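Local coordinates for protein histone-lysine N-methyltransferase, H3 lysine-9 specific SUVH4 (PDB 4QEO) that methylates histone H3 at its ninth residue, a lysine, a mark of transcriptional repression, and binds methylated DNA, linking DNA methylation to histone methylation, at residues A[381-394]-A[443-457]. Residues are numbered along the deposited sequence; the frame is centred on the assembly and turned at random.
With SAH (S-adenosyl-L-homocysteine), chain E.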
ATOM      1  N   VAL A 381      -7.457  -7.460  -4.839  1.00 33.02           N
ATOM      2  CA  VAL A 381      -7.393  -6.905  -6.181  1.00 34.85           C
ATOM      3  C   VAL A 381      -8.158  -7.800  -7.164  1.00 37.75           C
ATOM      4  O   VAL A 381      -9.047  -7.317  -7.876  1.00 32.99           O
ATOM      5  CB  VAL A 381      -5.941  -6.687  -6.650  1.00 37.35           C
ATOM      6  CG1 VAL A 381      -5.907  -6.187  -8.096  1.00 32.95           C
ATOM      7  CG2 VAL A 381      -5.248  -5.689  -5.737  1.00 37.98           C
ATOM      8  N   CYS A 382      -7.838  -9.092  -7.209  1.00 33.77           N
ATOM      9  CA  CYS A 382      -8.627  -9.962  -8.110  1.00 35.72           C
ATOM     10  C   CYS A 382      -8.287 -11.402  -7.930  1.00 36.07           C
ATOM     11  O   CYS A 382      -7.198 -11.710  -7.491  1.00 34.56           O
ATOM     12  CB  CYS A 382      -8.376  -9.620  -9.585  1.00 33.91           C
ATOM     13  SG  CYS A 382      -6.637  -9.740 -10.054  1.00 40.58           S
ATOM     14  N   GLU A 383      -9.207 -12.285  -8.306  1.00 29.77           N
ATOM     15  CA  GLU A 383      -8.891 -13.692  -8.406  1.00 31.51           C
ATOM     16  C   GLU A 383      -8.171 -13.882  -9.730  1.00 32.40           C
ATOM     17  O   GLU A 383      -8.468 -13.205 -10.709  1.00 35.64           O
ATOM     18  CB  GLU A 383     -10.174 -14.547  -8.380  1.00 32.21           C
ATOM     19  CG  GLU A 383      -9.891 -16.048  -8.324  1.00 32.38           C
ATOM     20  CD  GLU A 383     -11.143 -16.911  -8.142  1.00 35.39           C
ATOM     21  OE1 GLU A 383     -12.135 -16.434  -7.556  1.00 41.50           O
ATOM     22  OE2 GLU A 383     -11.128 -18.077  -8.596  1.00 35.90           O
ATOM     23  N   TYR A 384      -7.215 -14.793  -9.769  1.00 35.18           N
ATOM     24  CA  TYR A 384      -6.657 -15.189 -11.050  1.00 34.81           C
ATOM     25  C   TYR A 384      -7.646 -16.141 -11.738  1.00 35.43           C
ATOM     26  O   TYR A 384      -7.765 -17.302 -11.354  1.00 40.20           O
ATOM     27  CB  TYR A 384      -5.295 -15.848 -10.858  1.00 34.65           C
ATOM     28  CG  TYR A 384      -4.468 -15.915 -12.121  1.00 43.75           C
ATOM     29  CD1 TYR A 384      -4.611 -16.975 -13.007  1.00 48.70           C
ATOM     30  CD2 TYR A 384      -3.548 -14.923 -12.430  1.00 48.55           C
ATOM     31  CE1 TYR A 384      -3.864 -17.048 -14.167  1.00 51.66           C
ATOM     32  CE2 TYR A 384      -2.792 -14.987 -13.593  1.00 48.51           C
ATOM     33  CZ  TYR A 384      -2.957 -16.060 -14.455  1.00 51.15           C
ATOM     34  OH  TYR A 384      -2.216 -16.149 -15.614  1.00 54.46           O
ATOM     35  N   ILE A 385      -8.359 -15.626 -12.741  1.00 35.35           N
ATOM     36  CA  ILE A 385      -9.354 -16.394 -13.497  1.00 36.43           C
ATOM     37  C   ILE A 385      -8.843 -16.832 -14.880  1.00 38.02           C
ATOM     38  O   ILE A 385      -8.176 -16.070 -15.585  1.00 38.60           O
ATOM     39  CB  ILE A 385     -10.658 -15.572 -13.668  1.00 34.30           C
ATOM     40  CG1 ILE A 385     -11.245 -15.194 -12.299  1.00 31.48           C
ATOM     41  CG2 ILE A 385     -11.696 -16.337 -14.501  1.00 32.50           C
ATOM     42  CD1 ILE A 385     -11.758 -16.371 -11.496  1.00 33.15           C
ATOM     43  N   GLY A 386      -9.164 -18.063 -15.258  1.00 39.95           N
ATOM     44  CA  GLY A 386      -8.784 -18.626 -16.544  1.00 41.81           C
ATOM     45  C   GLY A 386      -9.427 -19.999 -16.673  1.00 40.04           C
ATOM     46  O   GLY A 386     -10.408 -20.285 -15.975  1.00 39.34           O
ATOM     47  N   VAL A 387      -8.886 -20.848 -17.545  1.00 39.87           N
ATOM     48  CA  VAL A 387      -9.371 -22.221 -17.674  1.00 46.21           C
ATOM     49  C   VAL A 387      -8.561 -23.152 -16.784  1.00 47.90           C
ATOM     50  O   VAL A 387      -7.363 -23.312 -16.989  1.00 45.92           O
ATOM     51  CB  VAL A 387      -9.262 -22.746 -19.119  1.00 50.39           C
ATOM     52  CG1 VAL A 387      -9.773 -24.192 -19.198  1.00 52.29           C
ATOM     53  CG2 VAL A 387     -10.040 -21.866 -20.065  1.00 49.63           C
ATOM     54  N   VAL A 388      -9.209 -23.768 -15.802  1.00 41.47           N
ATOM     55  CA  VAL A 388      -8.516 -24.706 -14.922  1.00 42.93           C
ATOM     56  C   VAL A 388      -8.220 -26.012 -15.654  1.00 46.62           C
ATOM     57  O   VAL A 388      -9.139 -26.736 -16.037  1.00 45.79           O
ATOM     58  CB  VAL A 388      -9.333 -25.031 -13.671  1.00 42.97           C
ATOM     59  CG1 VAL A 388      -8.577 -26.026 -12.805  1.00 46.44           C
ATOM     60  CG2 VAL A 388      -9.639 -23.759 -12.888  1.00 40.62           C
ATOM     61  N   ARG A 389      -6.935 -26.298 -15.846  1.00 51.25           N
ATOM     62  CA  ARG A 389      -6.492 -27.491 -16.563  1.00 56.31           C
ATOM     63  C   ARG A 389      -5.601 -28.348 -15.669  1.00 59.60           C
ATOM     64  O   ARG A 389      -5.057 -27.877 -14.661  1.00 61.07           O
ATOM     65  CB  ARG A 389      -5.713 -27.114 -17.832  1.00 60.84           C
ATOM     66  CG  ARG A 389      -6.395 -26.097 -18.748  1.00 62.89           C
ATOM     67  CD  ARG A 389      -5.744 -26.055 -20.137  1.00 67.82           C
ATOM     68  NE  ARG A 389      -6.363 -25.055 -21.008  1.00 70.84           N
ATOM     69  CZ  ARG A 389      -7.415 -25.280 -21.793  1.00 72.81           C
ATOM     70  NH1 ARG A 389      -7.977 -26.480 -21.834  1.00 73.46           N
ATOM     71  NH2 ARG A 389      -7.906 -24.303 -22.546  1.00 72.36           N
ATOM     72  N   ARG A 390      -5.465 -29.616 -16.038  1.00 61.42           N
ATOM     73  CA  ARG A 390      -4.459 -30.476 -15.432  1.00 70.00           C
ATOM     74  C   ARG A 390      -3.100 -30.029 -15.949  1.00 69.81           C
ATOM     75  O   ARG A 390      -2.946 -29.745 -17.139  1.00 66.99           O
ATOM     76  CB  ARG A 390      -4.712 -31.936 -15.798  1.00 77.26           C
ATOM     77  CG  ARG A 390      -5.022 -32.841 -14.619  1.00 81.20           C
ATOM     78  CD  ARG A 390      -5.888 -34.015 -15.061  1.00 84.64           C
ATOM     79  NE  ARG A 390      -5.657 -34.378 -16.457  1.00 88.76           N
ATOM     80  CZ  ARG A 390      -4.926 -35.415 -16.853  1.00 96.72           C
ATOM     81  NH1 ARG A 390      -4.351 -36.208 -15.956  1.00100.56           N
ATOM     82  NH2 ARG A 390      -4.774 -35.666 -18.148  1.00 98.93           N
ATOM     83  N   THR A 391      -2.123 -29.946 -15.053  1.00 73.51           N
ATOM     84  CA  THR A 391      -0.783 -29.505 -15.422  1.00 77.46           C
ATOM     85  C   THR A 391      -0.141 -30.412 -16.469  1.00 75.19           C
ATOM     86  O   THR A 391       0.531 -29.928 -17.378  1.00 72.77           O
ATOM     87  CB  THR A 391       0.139 -29.399 -14.196  1.00 79.63           C
ATOM     88  OG1 THR A 391       0.010 -30.585 -13.400  1.00 83.01           O
ATOM     89  CG2 THR A 391      -0.239 -28.182 -13.361  1.00 75.12           C
ATOM     90  N   ALA A 392      -0.370 -31.717 -16.346  1.00 81.86           N
ATOM     91  CA  ALA A 392       0.173 -32.692 -17.287  1.00 85.97           C
ATOM     92  C   ALA A 392      -0.281 -32.412 -18.718  1.00 88.78           C
ATOM     93  O   ALA A 392       0.484 -32.595 -19.666  1.00 91.42           O
ATOM     94  CB  ALA A 392      -0.225 -34.095 -16.871  1.00 87.06           C
ATOM     95  N   ASP A 393      -1.525 -31.958 -18.862  1.00 77.48           N
ATOM     96  CA  ASP A 393      -2.107 -31.676 -20.175  1.00 76.70           C
ATOM     97  C   ASP A 393      -1.543 -30.425 -20.859  1.00 76.70           C
ATOM     98  O   ASP A 393      -1.903 -30.123 -21.997  1.00 76.82           O
ATOM     99  CB  ASP A 393      -3.629 -31.548 -20.066  1.00 77.60           C
ATOM    100  CG  ASP A 393      -4.271 -32.771 -19.448  1.00 81.36           C
ATOM    101  OD1 ASP A 393      -5.357 -32.633 -18.845  1.00 77.98           O
ATOM    102  OD2 ASP A 393      -3.690 -33.871 -19.562  1.00 84.42           O
ATOM    103  N   VAL A 394      -0.678 -29.688 -20.175  1.00 79.77           N
ATOM    104  CA  VAL A 394      -0.111 -28.485 -20.776  1.00 83.96           C
ATOM    105  C   VAL A 394       1.386 -28.613 -21.047  1.00 87.46           C
ATOM    106  O   VAL A 394       1.922 -27.947 -21.934  1.00 90.15           O
ATOM    107  CB  VAL A 394      -0.368 -27.234 -19.923  1.00 83.39           C
ATOM    108  CG1 VAL A 394      -0.489 -26.025 -20.827  1.00 84.20           C
ATOM    109  CG2 VAL A 394      -1.636 -27.404 -19.096  1.00 80.29           C
ATOM    110  N   PRO A 443       2.570 -30.003  -8.738  1.00 86.66           N
ATOM    111  CA  PRO A 443       1.224 -29.417  -8.685  1.00 82.61           C
ATOM    112  C   PRO A 443       0.327 -30.043  -9.742  1.00 78.39           C
ATOM    113  O   PRO A 443       0.674 -30.023 -10.921  1.00 81.83           O
ATOM    114  CB  PRO A 443       1.468 -27.935  -9.007  1.00 80.61           C
ATOM    115  CG  PRO A 443       2.930 -27.711  -8.742  1.00 82.33           C
ATOM    116  CD  PRO A 443       3.603 -29.007  -9.066  1.00 85.51           C
ATOM    117  N   GLU A 444      -0.806 -30.596  -9.328  1.00 69.46           N
ATOM    118  CA  GLU A 444      -1.672 -31.308 -10.256  1.00 70.82           C
ATOM    119  C   GLU A 444      -2.418 -30.371 -11.192  1.00 62.91           C
ATOM    120  O   GLU A 444      -2.700 -30.721 -12.342  1.00 62.22           O
ATOM    121  CB  GLU A 444      -2.673 -32.189  -9.504  1.00 78.46           C
ATOM    122  CG  GLU A 444      -2.627 -33.655  -9.927  1.00 87.79           C
ATOM    123  CD  GLU A 444      -3.854 -34.436  -9.495  1.00 95.27           C
ATOM    124  OE1 GLU A 444      -4.026 -34.661  -8.278  1.00 98.66           O
ATOM    125  OE2 GLU A 444      -4.648 -34.828 -10.376  1.00 97.63           O
ATOM    126  N   PHE A 445      -2.733 -29.179 -10.700  1.00 57.96           N
ATOM    127  CA  PHE A 445      -3.649 -28.310 -11.418  1.00 54.97           C
ATOM    128  C   PHE A 445      -3.127 -26.891 -11.616  1.00 52.80           C
ATOM    129  O   PHE A 445      -2.301 -26.389 -10.842  1.00 52.36           O
ATOM    130  CB  PHE A 445      -5.002 -28.286 -10.711  1.00 50.68           C
ATOM    131  CG  PHE A 445      -5.608 -29.653 -10.488  1.00 49.49           C
ATOM    132  CD1 PHE A 445      -6.143 -30.379 -11.546  1.00 47.56           C
ATOM    133  CD2 PHE A 445      -5.674 -30.194  -9.211  1.00 51.83           C
ATOM    134  CE1 PHE A 445      -6.717 -31.629 -11.336  1.00 57.82           C
ATOM    135  CE2 PHE A 445      -6.244 -31.437  -8.993  1.00 58.25           C
ATOM    136  CZ  PHE A 445      -6.769 -32.159 -10.059  1.00 60.57           C
ATOM    137  N   CYS A 446      -3.619 -26.246 -12.669  1.00 53.54           N
ATOM    138  CA  CYS A 446      -3.207 -24.886 -12.977  1.00 48.67           C
ATOM    139  C   CYS A 446      -4.347 -24.108 -13.611  1.00 50.39           C
ATOM    140  O   CYS A 446      -5.341 -24.686 -14.049  1.00 55.49           O
ATOM    141  CB  CYS A 446      -2.013 -24.896 -13.930  1.00 51.42           C
ATOM    142  SG  CYS A 446      -2.346 -25.698 -15.530  1.00 57.60           S
ATOM    143  N   ILE A 447      -4.177 -22.793 -13.658  1.00 46.42           N
ATOM    144  CA  ILE A 447      -5.121 -21.880 -14.268  1.00 47.50           C
ATOM    145  C   ILE A 447      -4.483 -21.324 -15.527  1.00 47.88           C
ATOM    146  O   ILE A 447      -3.497 -20.598 -15.457  1.00 48.63           O
ATOM    147  CB  ILE A 447      -5.437 -20.698 -13.321  1.00 45.10           C
ATOM    148  CG1 ILE A 447      -5.919 -21.213 -11.959  1.00 44.52           C
ATOM    149  CG2 ILE A 447      -6.467 -19.770 -13.948  1.00 42.86           C
ATOM    150  CD1 ILE A 447      -6.070 -20.112 -10.907  1.00 46.30           C
ATOM    151  N   ASP A 448      -5.045 -21.678 -16.677  1.00 45.30           N
ATOM    152  CA  ASP A 448      -4.535 -21.242 -17.972  1.00 50.83           C
ATOM    153  C   ASP A 448      -5.327 -20.047 -18.491  1.00 52.09           C
ATOM    154  O   ASP A 448      -6.449 -20.196 -18.991  1.00 50.52           O
ATOM    155  CB  ASP A 448      -4.586 -22.406 -18.970  1.00 54.87           C
ATOM    156  CG  ASP A 448      -4.320 -21.978 -20.409  1.00 60.99           C
ATOM    157  OD1 ASP A 448      -3.700 -20.914 -20.645  1.00 57.77           O
ATOM    158  OD2 ASP A 448      -4.733 -22.736 -21.310  1.00 64.69           O
ATOM    159  N   ALA A 449      -4.730 -18.866 -18.383  1.00 49.23           N
ATOM    160  CA  ALA A 449      -5.351 -17.653 -18.896  1.00 46.92           C
ATOM    161  C   ALA A 449      -4.771 -17.275 -20.257  1.00 52.11           C
ATOM    162  O   ALA A 449      -4.786 -16.103 -20.645  1.00 53.20           O
ATOM    163  CB  ALA A 449      -5.198 -16.517 -17.905  1.00 44.81           C
ATOM    164  N   GLY A 450      -4.285 -18.282 -20.985  1.00 52.15           N
ATOM    165  CA  GLY A 450      -3.679 -18.065 -22.286  1.00 61.67           C
ATOM    166  C   GLY A 450      -4.627 -17.484 -23.318  1.00 63.45           C
ATOM    167  O   GLY A 450      -4.242 -16.646 -24.132  1.00 63.65           O
ATOM    168  N   SER A 451      -5.878 -17.920 -23.285  1.00 59.39           N
ATOM    169  CA  SER A 451      -6.820 -17.513 -24.313  1.00 57.97           C
ATOM    170  C   SER A 451      -8.053 -16.879 -23.712  1.00 55.40           C
ATOM    171  O   SER A 451      -8.731 -16.080 -24.355  1.00 55.62           O
ATOM    172  CB  SER A 451      -7.189 -18.706 -25.192  1.00 56.28           C
ATOM    173  OG  SER A 451      -6.017 -19.240 -25.788  1.00 61.41           O
ATOM    174  N   THR A 452      -8.342 -17.221 -22.466  1.00 42.84           N
ATOM    175  CA  THR A 452      -9.479 -16.608 -21.807  1.00 42.20           C
ATOM    176  C   THR A 452      -9.212 -16.445 -20.311  1.00 43.40           C
ATOM    177  O   THR A 452      -8.509 -17.257 -19.700  1.00 46.57           O
ATOM    178  CB  THR A 452     -10.775 -17.412 -22.087  1.00 49.04           C
ATOM    179  OG1 THR A 452     -11.903 -16.719 -21.549  1.00 47.13           O
ATOM    180  CG2 THR A 452     -10.694 -18.785 -21.477  1.00 45.38           C
ATOM    181  N   GLY A 453      -9.745 -15.377 -19.732  1.00 40.34           N
ATOM    182  CA  GLY A 453      -9.531 -15.096 -18.323  1.00 40.61           C
ATOM    183  C   GLY A 453     -10.035 -13.720 -17.955  1.00 43.27           C
ATOM    184  O   GLY A 453     -10.618 -13.026 -18.788  1.00 46.27           O
ATOM    185  N   ASN A 454      -9.830 -13.325 -16.700  1.00 47.75           N
ATOM    186  CA  ASN A 454     -10.078 -11.946 -16.296  1.00 44.33           C
ATOM    187  C   ASN A 454      -8.779 -11.127 -16.414  1.00 47.03           C
ATOM    188  O   ASN A 454      -7.815 -11.590 -17.028  1.00 48.42           O
ATOM    189  CB  ASN A 454     -10.664 -11.885 -14.887  1.00 39.88           C
ATOM    190  CG  ASN A 454      -9.650 -12.223 -13.812  1.00 39.49           C
ATOM    191  OD1 ASN A 454      -8.585 -12.776 -14.088  1.00 40.54           O
ATOM    192  ND2 ASN A 454      -9.986 -11.898 -12.570  1.00 38.46           N
ATOM    193  N   PHE A 455      -8.740  -9.938 -15.815  1.00 40.72           N
ATOM    194  CA  PHE A 455      -7.605  -9.024 -16.016  1.00 38.11           C
ATOM    195  C   PHE A 455      -6.315  -9.435 -15.312  1.00 39.25           C
ATOM    196  O   PHE A 455      -5.235  -8.907 -15.612  1.00 41.62           O
ATOM    197  CB  PHE A 455      -7.970  -7.578 -15.642  1.00 35.83           C
ATOM    198  CG  PHE A 455      -8.033  -7.316 -14.155  1.00 38.04           C
ATOM    199  CD1 PHE A 455      -6.904  -6.902 -13.460  1.00 40.10           C
ATOM    200  CD2 PHE A 455      -9.225  -7.455 -13.458  1.00 39.84           C
ATOM    201  CE1 PHE A 455      -6.956  -6.654 -12.104  1.00 43.36           C
ATOM    202  CE2 PHE A 455      -9.286  -7.201 -12.099  1.00 41.38           C
ATOM    203  CZ  PHE A 455      -8.150  -6.792 -11.421  1.00 39.74           C
ATOM    204  N   ALA A 456      -6.438 -10.363 -14.371  1.00 40.03           N
ATOM    205  CA  ALA A 456      -5.311 -10.810 -13.561  1.00 41.96           C
ATOM    206  C   ALA A 456      -4.095 -11.192 -14.390  1.00 45.26           C
ATOM    207  O   ALA A 456      -2.961 -10.932 -13.986  1.00 44.10           O
ATOM    208  CB  ALA A 456      -5.732 -11.985 -12.680  1.00 38.45           C
ATOM    209  N   ARG A 457      -4.333 -11.809 -15.549  1.00 39.35           N
ATOM    210  CA  ARG A 457      -3.243 -12.280 -16.405  1.00 42.23           C
ATOM    211  C   ARG A 457      -2.345 -11.162 -16.960  1.00 45.84           C
ATOM    212  O   ARG A 457      -1.243 -11.430 -17.448  1.00 46.23           O
ATOM    213  CB  ARG A 457      -3.798 -13.138 -17.554  1.00 44.73           C
ATOM    214  CG  ARG A 457      -4.851 -12.433 -18.397  1.00 48.36           C
ATOM    215  CD  ARG A 457      -4.286 -11.957 -19.721  1.00 53.84           C
ATOM    216  NE  ARG A 457      -4.139 -13.062 -20.662  1.00 56.89           N
ATOM    217  CZ  ARG A 457      -3.556 -12.965 -21.854  1.00 55.07           C
ATOM    218  NH1 ARG A 457      -3.474 -14.030 -22.633  1.00 51.19           N
ATOM    219  NH2 ARG A 457      -3.051 -11.808 -22.262  1.00 58.87           N
TER
HETATM  220  N   SAH E 801       3.153  -8.257 -19.824  1.00 59.74           N
HETATM  221  CA  SAH E 801       2.401  -9.479 -20.085  1.00 64.70           C
HETATM  222  CB  SAH E 801       1.503  -9.830 -18.899  1.00 64.37           C
HETATM  223  CG  SAH E 801       2.170 -10.736 -17.863  1.00 63.56           C
HETATM  224  SD  SAH E 801       2.236 -12.464 -18.409  1.00 74.64           S
HETATM  225  C   SAH E 801       1.615  -9.379 -21.390  1.00 69.82           C
HETATM  226  O   SAH E 801       0.624 -10.082 -21.584  1.00 70.80           O
HETATM  227  OXT SAH E 801       1.954  -8.595 -22.282  1.00 69.97           O
HETATM  228  C5' SAH E 801       3.995 -12.641 -18.024  1.00 75.48           C
HETATM  229  C4' SAH E 801       4.855 -12.346 -19.242  1.00 76.20           C
HETATM  230  O4' SAH E 801       5.100 -10.952 -19.307  1.00 78.09           O
HETATM  231  C3' SAH E 801       6.201 -13.049 -19.182  1.00 79.18           C
HETATM  232  O3' SAH E 801       6.229 -14.161 -20.042  1.00 80.36           O
HETATM  233  C2' SAH E 801       7.201 -12.008 -19.634  1.00 79.67           C
HETATM  234  O2' SAH E 801       7.497 -12.167 -21.002  1.00 77.52           O
HETATM  235  C1' SAH E 801       6.483 -10.691 -19.424  1.00 80.29           C
HETATM  236  N9  SAH E 801       6.971 -10.120 -18.160  1.00 83.06           N
HETATM  237  C8  SAH E 801       6.326 -10.138 -16.948  1.00 84.52           C
HETATM  238  N7  SAH E 801       7.111  -9.530 -16.031  1.00 84.65           N
HETATM  239  C5  SAH E 801       8.252  -9.139 -16.640  1.00 85.68           C
HETATM  240  C6  SAH E 801       9.383  -8.484 -16.172  1.00 84.17           C
HETATM  241  N6  SAH E 801       9.456  -8.124 -14.894  1.00 81.19           N
HETATM  242  N1  SAH E 801      10.418  -8.212 -17.044  1.00 85.29           N
HETATM  243  C2  SAH E 801      10.331  -8.588 -18.372  1.00 86.12           C
HETATM  244  N3  SAH E 801       9.203  -9.239 -18.831  1.00 85.61           N
HETATM  245  C4  SAH E 801       8.181  -9.505 -17.980  1.00 85.36           C
HETATM  246  O   HOH W   1      -6.690 -13.840 -15.955  1.00 38.35           O
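Asn454 sets its side-chain amide against the backbone of 383-385. ND2 donates to Glu383 O at 2.7 Å, nearly along the C=O axis. OD1 accepts from Ile385 N at 3.2 Å, with the donor well above the carbonyl plane. CG lies between the backbone N and the carbonyl carbon (chi1 72°), which turns the amide toward the backbone of 383-385. Without the amide, as with an alanine here, Glu383 O and Ile385 N would probably lose these partners and a gap would open beside Ile385 CB. Next to it, Tyr384 meets Ile447 CG2 at its ring edge, CD1 to CG2 3.5 Å, while Ala456 CB approaches CD2 obliquely. Tyr384 also packs on a basic side chain of the bound peptide. Cys382 SG makes an oblique sulfur-aromatic contact with the Phe455 ring, 4.1 Å from its centroid. Further along, strands 387-390 and 445-448 pair antiparallel within the SET domain. On the face carrying Val387, the extended Arg389 chain brings NE into a salt bridge with Asp448 OD2 at 2.9 Å, on its anti lone pair; Val387 CG1 covers one guanidinium face. Asp448 OD1 accepts from Gly450 N in an Asx turn. Arg457 NE and NH1 both grip Ala449 O, side-on. These polar bonds probably hold the backbone that leads into Arg457, which lines the S-adenosyl-L-homocysteine pocket.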